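Local coordinates for protein putative S-adenosylmethionine-dependent methyltransferase (Bacteroides thetaiotaomicron, PDB 1WYZ) that is a putative S-adenosylmethionine-dependent methyltransferase, probably passing the methyl group of that cofactor to a substrate as its RsmI-like relatives do, at residues 159-162 against 163-167; 182-185 against 186-190. All coordinates share one frame; numbering follows the deposited sequence.

Interaction 1 of 2, residues 159-162 against 163-167; sequences EQRV and YAESQ
The ring of Tyr163 lies beside Glu159, one turn back along the helix, and its carbons meet backbone before side chain: CD2 comes within 3.2 Å of Glu159 O, while CE2 reaches Glu159 CG at 4.1 Å. The two side chains run alongside each other in the same direction, with carboxylate and ring planes turned 39° apart. The shared heading pays off at the ends, since Glu159 OE2 and Tyr163 OH both hydrogen-bond Thr193 OG1. Tyr163 has CG anti to its carbonyl carbon (chi1 -59°), and that torsion lays the ring against buried Val162, whose CB sits 4.1 Å from CD2 and whose CG1 lies over one ring face. This is the close side. It belongs to the last turns of helix 150-165, the connection between strands 138-143 and 168-173 in a beta-alpha-beta unit. Ala164 N and Glu165 N bond to the carbonyls of Gln160 and Arg161 in the usual helical way. Beyond them Ser166 takes a positive phi, and Gln167 N reaches back five residues to Val162 O at 3.4 Å, a weak bond recalling the 6→1 bond of a Schellman motif. The other flank is looser: Gln160 and Ala164 are exposed, and Arg161 and Glu165 extend side by side, guanidinium and carboxylate planes 89° apart. Their salt bridge, Arg161 NE to Glu165 OE2, is long at 3.7 Å, with the oxygen well out of the guanidinium plane, so charge alone acts. Each has its stronger mate across the dimer interface: Arg161 in Glu165 of the second subunit, Glu165 in Arg161 of the second subunit.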
ATOM      1  N   GLU A 159     -11.278  -9.382 -14.740  1.00 38.90           N
ATOM      2  CA  GLU A 159     -10.466 -10.363 -15.456  1.00 38.20           C
ATOM      3  C   GLU A 159     -10.057  -9.865 -16.844  1.00 39.14           C
ATOM      4  O   GLU A 159      -8.896  -9.995 -17.238  1.00 38.04           O
ATOM      5  CB  GLU A 159     -11.219 -11.697 -15.557  1.00 34.93           C
ATOM      6  CG  GLU A 159     -10.406 -12.823 -16.189  1.00 34.77           C
ATOM      7  CD  GLU A 159     -11.085 -14.190 -16.096  1.00 36.09           C
ATOM      8  OE1 GLU A 159     -12.314 -14.270 -16.327  1.00 36.08           O
ATOM      9  OE2 GLU A 159     -10.381 -15.188 -15.809  1.00 33.70           O
ATOM     10  N   GLN A 160     -10.999  -9.277 -17.577  1.00 38.62           N
ATOM     11  CA  GLN A 160     -10.678  -8.773 -18.908  1.00 41.36           C
ATOM     12  C   GLN A 160      -9.616  -7.670 -18.802  1.00 41.78           C
ATOM     13  O   GLN A 160      -8.676  -7.625 -19.601  1.00 39.72           O
ATOM     14  CB  GLN A 160     -11.947  -8.265 -19.614  1.00 42.95           C
ATOM     15  CG  GLN A 160     -12.863  -9.400 -20.095  1.00 48.12           C
ATOM     16  CD  GLN A 160     -14.232  -8.919 -20.562  1.00 49.27           C
ATOM     17  OE1 GLN A 160     -14.905  -8.163 -19.859  1.00 51.71           O
ATOM     18  NE2 GLN A 160     -14.654  -9.366 -21.742  1.00 48.93           N
ATOM     19  N   ARG A 161      -9.753  -6.802 -17.800  1.00 39.74           N
ATOM     20  CA  ARG A 161      -8.795  -5.722 -17.595  1.00 42.38           C
ATOM     21  C   ARG A 161      -7.415  -6.294 -17.271  1.00 40.79           C
ATOM     22  O   ARG A 161      -6.382  -5.707 -17.612  1.00 37.45           O
ATOM     23  CB  ARG A 161      -9.262  -4.796 -16.465  1.00 62.65           C
ATOM     24  CG  ARG A 161      -9.967  -3.541 -16.953  1.00 67.33           C
ATOM     25  CD  ARG A 161     -10.425  -2.688 -15.787  1.00 71.36           C
ATOM     26  NE  ARG A 161     -10.927  -1.378 -16.194  1.00 73.78           N
ATOM     27  CZ  ARG A 161     -11.388  -0.468 -15.341  1.00 75.69           C
ATOM     28  NH1 ARG A 161     -11.413  -0.728 -14.041  1.00 76.25           N
ATOM     29  NH2 ARG A 161     -11.812   0.708 -15.783  1.00 77.00           N
ATOM     30  N   VAL A 162      -7.410  -7.444 -16.609  1.00 48.52           N
ATOM     31  CA  VAL A 162      -6.158  -8.100 -16.265  1.00 47.93           C
ATOM     32  C   VAL A 162      -5.255  -8.228 -17.492  1.00 47.22           C
ATOM     33  O   VAL A 162      -4.078  -7.870 -17.457  1.00 46.83           O
ATOM     34  CB  VAL A 162      -6.406  -9.513 -15.734  1.00 41.08           C
ATOM     35  CG1 VAL A 162      -5.084 -10.190 -15.440  1.00 39.48           C
ATOM     36  CG2 VAL A 162      -7.274  -9.451 -14.491  1.00 44.86           C
ATOM     37  N   TYR A 163      -5.829  -8.755 -18.571  1.00 42.50           N
ATOM     38  CA  TYR A 163      -5.125  -8.973 -19.825  1.00 39.86           C
ATOM     39  C   TYR A 163      -5.086  -7.740 -20.707  1.00 41.36           C
ATOM     40  O   TYR A 163      -4.193  -7.597 -21.533  1.00 42.43           O
ATOM     41  CB  TYR A 163      -5.806 -10.094 -20.589  1.00 30.67           C
ATOM     42  CG  TYR A 163      -5.839 -11.394 -19.846  1.00 28.79           C
ATOM     43  CD1 TYR A 163      -4.769 -12.282 -19.914  1.00 27.45           C
ATOM     44  CD2 TYR A 163      -6.955 -11.759 -19.094  1.00 27.75           C
ATOM     45  CE1 TYR A 163      -4.805 -13.522 -19.248  1.00 25.80           C
ATOM     46  CE2 TYR A 163      -7.003 -12.996 -18.424  1.00 27.77           C
ATOM     47  CZ  TYR A 163      -5.921 -13.867 -18.511  1.00 26.43           C
ATOM     48  OH  TYR A 163      -5.948 -15.069 -17.858  1.00 28.50           O
ATOM     49  N   ALA A 164      -6.065  -6.860 -20.556  1.00 32.37           N
ATOM     50  CA  ALA A 164      -6.100  -5.657 -21.364  1.00 33.20           C
ATOM     51  C   ALA A 164      -5.091  -4.601 -20.926  1.00 34.15           C
ATOM     52  O   ALA A 164      -4.639  -3.804 -21.754  1.00 34.03           O
ATOM     53  CB  ALA A 164      -7.499  -5.061 -21.347  1.00 35.14           C
ATOM     54  N   GLU A 165      -4.740  -4.593 -19.636  1.00 39.41           N
ATOM     55  CA  GLU A 165      -3.809  -3.598 -19.096  1.00 40.52           C
ATOM     56  C   GLU A 165      -2.659  -4.164 -18.267  1.00 39.22           C
ATOM     57  O   GLU A 165      -1.919  -3.401 -17.645  1.00 39.96           O
ATOM     58  CB  GLU A 165      -4.556  -2.581 -18.222  1.00 51.16           C
ATOM     59  CG  GLU A 165      -5.644  -1.770 -18.916  1.00 56.74           C
ATOM     60  CD  GLU A 165      -6.372  -0.841 -17.948  1.00 61.60           C
ATOM     61  OE1 GLU A 165      -5.703   0.030 -17.344  1.00 65.51           O
ATOM     62  OE2 GLU A 165      -7.609  -0.979 -17.784  1.00 62.80           O
ATOM     63  N   SER A 166      -2.506  -5.482 -18.246  1.00 37.13           N
ATOM     64  CA  SER A 166      -1.439  -6.095 -17.460  1.00 35.23           C
ATOM     65  C   SER A 166      -1.456  -5.519 -16.051  1.00 34.74           C
ATOM     66  O   SER A 166      -0.437  -5.046 -15.539  1.00 32.86           O
ATOM     67  CB  SER A 166      -0.087  -5.829 -18.112  1.00 33.84           C
ATOM     68  OG  SER A 166       0.005  -6.529 -19.339  1.00 33.68           O
ATOM     69  N   GLN A 167      -2.628  -5.575 -15.426  1.00 37.34           N
ATOM     70  CA  GLN A 167      -2.798  -5.039 -14.089  1.00 36.78           C
ATOM     71  C   GLN A 167      -3.485  -5.955 -13.078  1.00 35.44           C
ATOM     72  O   GLN A 167      -4.601  -6.419 -13.281  1.00 35.72           O
ATOM     73  CB  GLN A 167      -3.571  -3.735 -14.182  1.00 39.30           C
ATOM     74  CG  GLN A 167      -3.756  -3.014 -12.876  1.00 38.56           C
ATOM     75  CD  GLN A 167      -4.665  -1.834 -13.060  1.00 37.93           C
ATOM     76  OE1 GLN A 167      -5.882  -1.955 -12.954  1.00 33.38           O
ATOM     77  NE2 GLN A 167      -4.082  -0.683 -13.372  1.00 39.08           N
TER

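Interaction 2 of 2, residues 182-185 against 186-190; sequences IEDI and LQNCR
Leu186 N donates to Ile182 O at 3.1 Å in a nearly straight bond (167°), and Asn188 N does the same for Asp184 O at 3.1 Å. Cys189 N closes the series on Ile185 O at 2.8 Å, though Cys189 itself has already left helical geometry. Gln187 N is held less firmly, splitting weak bonds between the carbonyls of Glu183 and Asp184. The carboxylate of Asp184 has its partner on helix 150-165, OD2 forming a salt bridge with Arg151. Packing starts with Leu186: CG stands between its own backbone N and carbonyl carbon (chi1 57°), which folds the branch back over the preceding turn, CG only 3.0 Å from Ile182 O. From there CD1 meets Glu183 OE1 at 3.4 Å, the Glu183 chain being bent at chi2, while CD2 faces Ile182 CD1 more loosely at 4.5 Å. An alanine here is likely to open a gap beside Val213 and Lys217 and to deprive Ile182 CD1 of this neighbour. Further along, the buried Cys189 SG rests on Ile185 CG2 at 3.9 Å. Ile185 also packs on Leu155 and Leu195, and Ile182 on Ile197. Ile182 and Ile185 set against the sheet, Ile185 also against helix 150-165, and Leu186 against helix 213-216, with Glu183 and Gln187 on another flank, make the pattern of an amphipathic helix, here the C-terminal end of helix 178-188 against the mixed sheet.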
ATOM      1  N   ILE A 182     -15.010 -17.697  -3.512  1.00 42.08           N
ATOM      2  CA  ILE A 182     -14.123 -18.578  -4.262  1.00 42.14           C
ATOM      3  C   ILE A 182     -14.934 -19.412  -5.252  1.00 40.64           C
ATOM      4  O   ILE A 182     -14.491 -19.665  -6.374  1.00 39.72           O
ATOM      5  CB  ILE A 182     -13.278 -19.512  -3.334  1.00 86.05           C
ATOM      6  CG1 ILE A 182     -14.188 -20.304  -2.387  1.00 90.07           C
ATOM      7  CG2 ILE A 182     -12.253 -18.692  -2.553  1.00 85.72           C
ATOM      8  CD1 ILE A 182     -14.749 -21.579  -2.981  1.00 65.41           C
ATOM      9  N   GLU A 183     -16.130 -19.822  -4.842  1.00 38.85           N
ATOM     10  CA  GLU A 183     -17.001 -20.603  -5.709  1.00 37.41           C
ATOM     11  C   GLU A 183     -17.319 -19.746  -6.919  1.00 34.56           C
ATOM     12  O   GLU A 183     -17.290 -20.229  -8.045  1.00 33.67           O
ATOM     13  CB  GLU A 183     -18.303 -20.984  -4.988  1.00 64.44           C
ATOM     14  CG  GLU A 183     -19.366 -21.615  -5.889  1.00 67.50           C
ATOM     15  CD  GLU A 183     -19.022 -23.037  -6.325  1.00 71.08           C
ATOM     16  OE1 GLU A 183     -17.814 -23.374  -6.383  1.00 69.50           O
ATOM     17  OE2 GLU A 183     -19.963 -23.810  -6.624  1.00 70.73           O
ATOM     18  N   ASP A 184     -17.609 -18.468  -6.688  1.00 34.76           N
ATOM     19  CA  ASP A 184     -17.922 -17.558  -7.790  1.00 34.27           C
ATOM     20  C   ASP A 184     -16.744 -17.283  -8.736  1.00 33.15           C
ATOM     21  O   ASP A 184     -16.926 -17.213  -9.960  1.00 30.52           O
ATOM     22  CB  ASP A 184     -18.469 -16.226  -7.265  1.00 46.28           C
ATOM     23  CG  ASP A 184     -19.905 -16.331  -6.798  1.00 47.81           C
ATOM     24  OD1 ASP A 184     -20.706 -16.988  -7.489  1.00 48.20           O
ATOM     25  OD2 ASP A 184     -20.235 -15.748  -5.743  1.00 48.46           O
ATOM     26  N   ILE A 185     -15.547 -17.131  -8.173  1.00 34.37           N
ATOM     27  CA  ILE A 185     -14.367 -16.863  -8.976  1.00 36.34           C
ATOM     28  C   ILE A 185     -14.074 -18.003  -9.949  1.00 38.68           C
ATOM     29  O   ILE A 185     -13.812 -17.769 -11.135  1.00 38.10           O
ATOM     30  CB  ILE A 185     -13.138 -16.606  -8.068  1.00 35.78           C
ATOM     31  CG1 ILE A 185     -13.417 -15.385  -7.190  1.00 34.19           C
ATOM     32  CG2 ILE A 185     -11.881 -16.378  -8.916  1.00 34.64           C
ATOM     33  CD1 ILE A 185     -13.185 -14.043  -7.798  1.00 48.01           C
ATOM     34  N   LEU A 186     -14.155 -19.237  -9.457  1.00 44.82           N
ATOM     35  CA  LEU A 186     -13.874 -20.409 -10.280  1.00 46.43           C
ATOM     36  C   LEU A 186     -14.990 -20.804 -11.245  1.00 46.90           C
ATOM     37  O   LEU A 186     -14.781 -21.615 -12.154  1.00 46.45           O
ATOM     38  CB  LEU A 186     -13.497 -21.589  -9.383  1.00 87.18           C
ATOM     39  CG  LEU A 186     -14.493 -22.018  -8.304  1.00 90.21           C
ATOM     40  CD1 LEU A 186     -15.571 -22.909  -8.923  1.00 90.80           C
ATOM     41  CD2 LEU A 186     -13.744 -22.772  -7.201  1.00 91.47           C
ATOM     42  N   GLN A 187     -16.175 -20.236 -11.058  1.00 40.75           N
ATOM     43  CA  GLN A 187     -17.272 -20.527 -11.966  1.00 41.14           C
ATOM     44  C   GLN A 187     -17.218 -19.559 -13.142  1.00 39.64           C
ATOM     45  O   GLN A 187     -17.369 -19.963 -14.295  1.00 40.50           O
ATOM     46  CB  GLN A 187     -18.623 -20.391 -11.264  1.00 54.04           C
ATOM     47  CG  GLN A 187     -18.869 -21.449 -10.217  1.00 55.91           C
ATOM     48  CD  GLN A 187     -18.863 -22.831 -10.810  1.00 56.77           C
ATOM     49  OE1 GLN A 187     -18.603 -23.811 -10.118  1.00 58.37           O
ATOM     50  NE2 GLN A 187     -19.157 -22.921 -12.103  1.00 55.55           N
ATOM     51  N   ASN A 188     -16.968 -18.287 -12.846  1.00 44.08           N
ATOM     52  CA  ASN A 188     -16.922 -17.239 -13.869  1.00 42.57           C
ATOM     53  C   ASN A 188     -15.571 -16.909 -14.508  1.00 41.82           C
ATOM     54  O   ASN A 188     -15.530 -16.368 -15.615  1.00 42.43           O
ATOM     55  CB  ASN A 188     -17.514 -15.947 -13.302  1.00 41.51           C
ATOM     56  CG  ASN A 188     -18.848 -16.168 -12.628  1.00 40.38           C
ATOM     57  OD1 ASN A 188     -18.909 -16.452 -11.428  1.00 39.09           O
ATOM     58  ND2 ASN A 188     -19.925 -16.064 -13.397  1.00 37.84           N
ATOM     59  N   CYS A 189     -14.473 -17.223 -13.831  1.00 37.12           N
ATOM     60  CA  CYS A 189     -13.157 -16.907 -14.375  1.00 34.40           C
ATOM     61  C   CYS A 189     -12.563 -18.009 -15.231  1.00 34.54           C
ATOM     62  O   CYS A 189     -12.974 -19.170 -15.139  1.00 31.94           O
ATOM     63  CB  CYS A 189     -12.199 -16.542 -13.244  1.00 40.28           C
ATOM     64  SG  CYS A 189     -12.618 -14.948 -12.453  1.00 42.01           S
ATOM     65  N   ARG A 190     -11.598 -17.632 -16.073  1.00 38.97           N
ATOM     66  CA  ARG A 190     -10.938 -18.573 -16.970  1.00 38.30           C
ATOM     67  C   ARG A 190     -10.108 -19.565 -16.190  1.00 36.21           C
ATOM     68  O   ARG A 190      -9.655 -19.278 -15.087  1.00 34.73           O
ATOM     69  CB  ARG A 190      -9.991 -17.857 -17.941  1.00 59.78           C
ATOM     70  CG  ARG A 190     -10.614 -16.851 -18.884  1.00 64.24           C
ATOM     71  CD  ARG A 190      -9.603 -16.508 -19.962  1.00 68.25           C
ATOM     72  NE  ARG A 190      -9.919 -15.240 -20.607  1.00 76.15           N
ATOM     73  CZ  ARG A 190      -9.962 -14.075 -19.967  1.00 77.71           C
ATOM     74  NH1 ARG A 190      -9.707 -14.034 -18.666  1.00 80.84           N
ATOM     75  NH2 ARG A 190     -10.257 -12.957 -20.620  1.00 76.97           N
TER

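In the fold
Both contacts are C-terminal helix ends in the part of the chain built on the mixed sheet, their centres about 16 Å apart. Neither is wholly core: each has a buried face and a more open one. Interaction 1 finishes helix 150-165 and carries its charged flank to the second subunit; interaction 2 finishes helix 178-188 and touches no other chain of the assembly. Its packing is mostly aliphatic, with Cys189 added, where interaction 1 relies on an aromatic ring and paired charges. They meet directly: Arg190 NH1 forms a salt bridge with Glu159 OE2 at 3.2 Å, and Cys189 packs on Glu159, tying helix 150-165 to the chain just beyond helix 178-188.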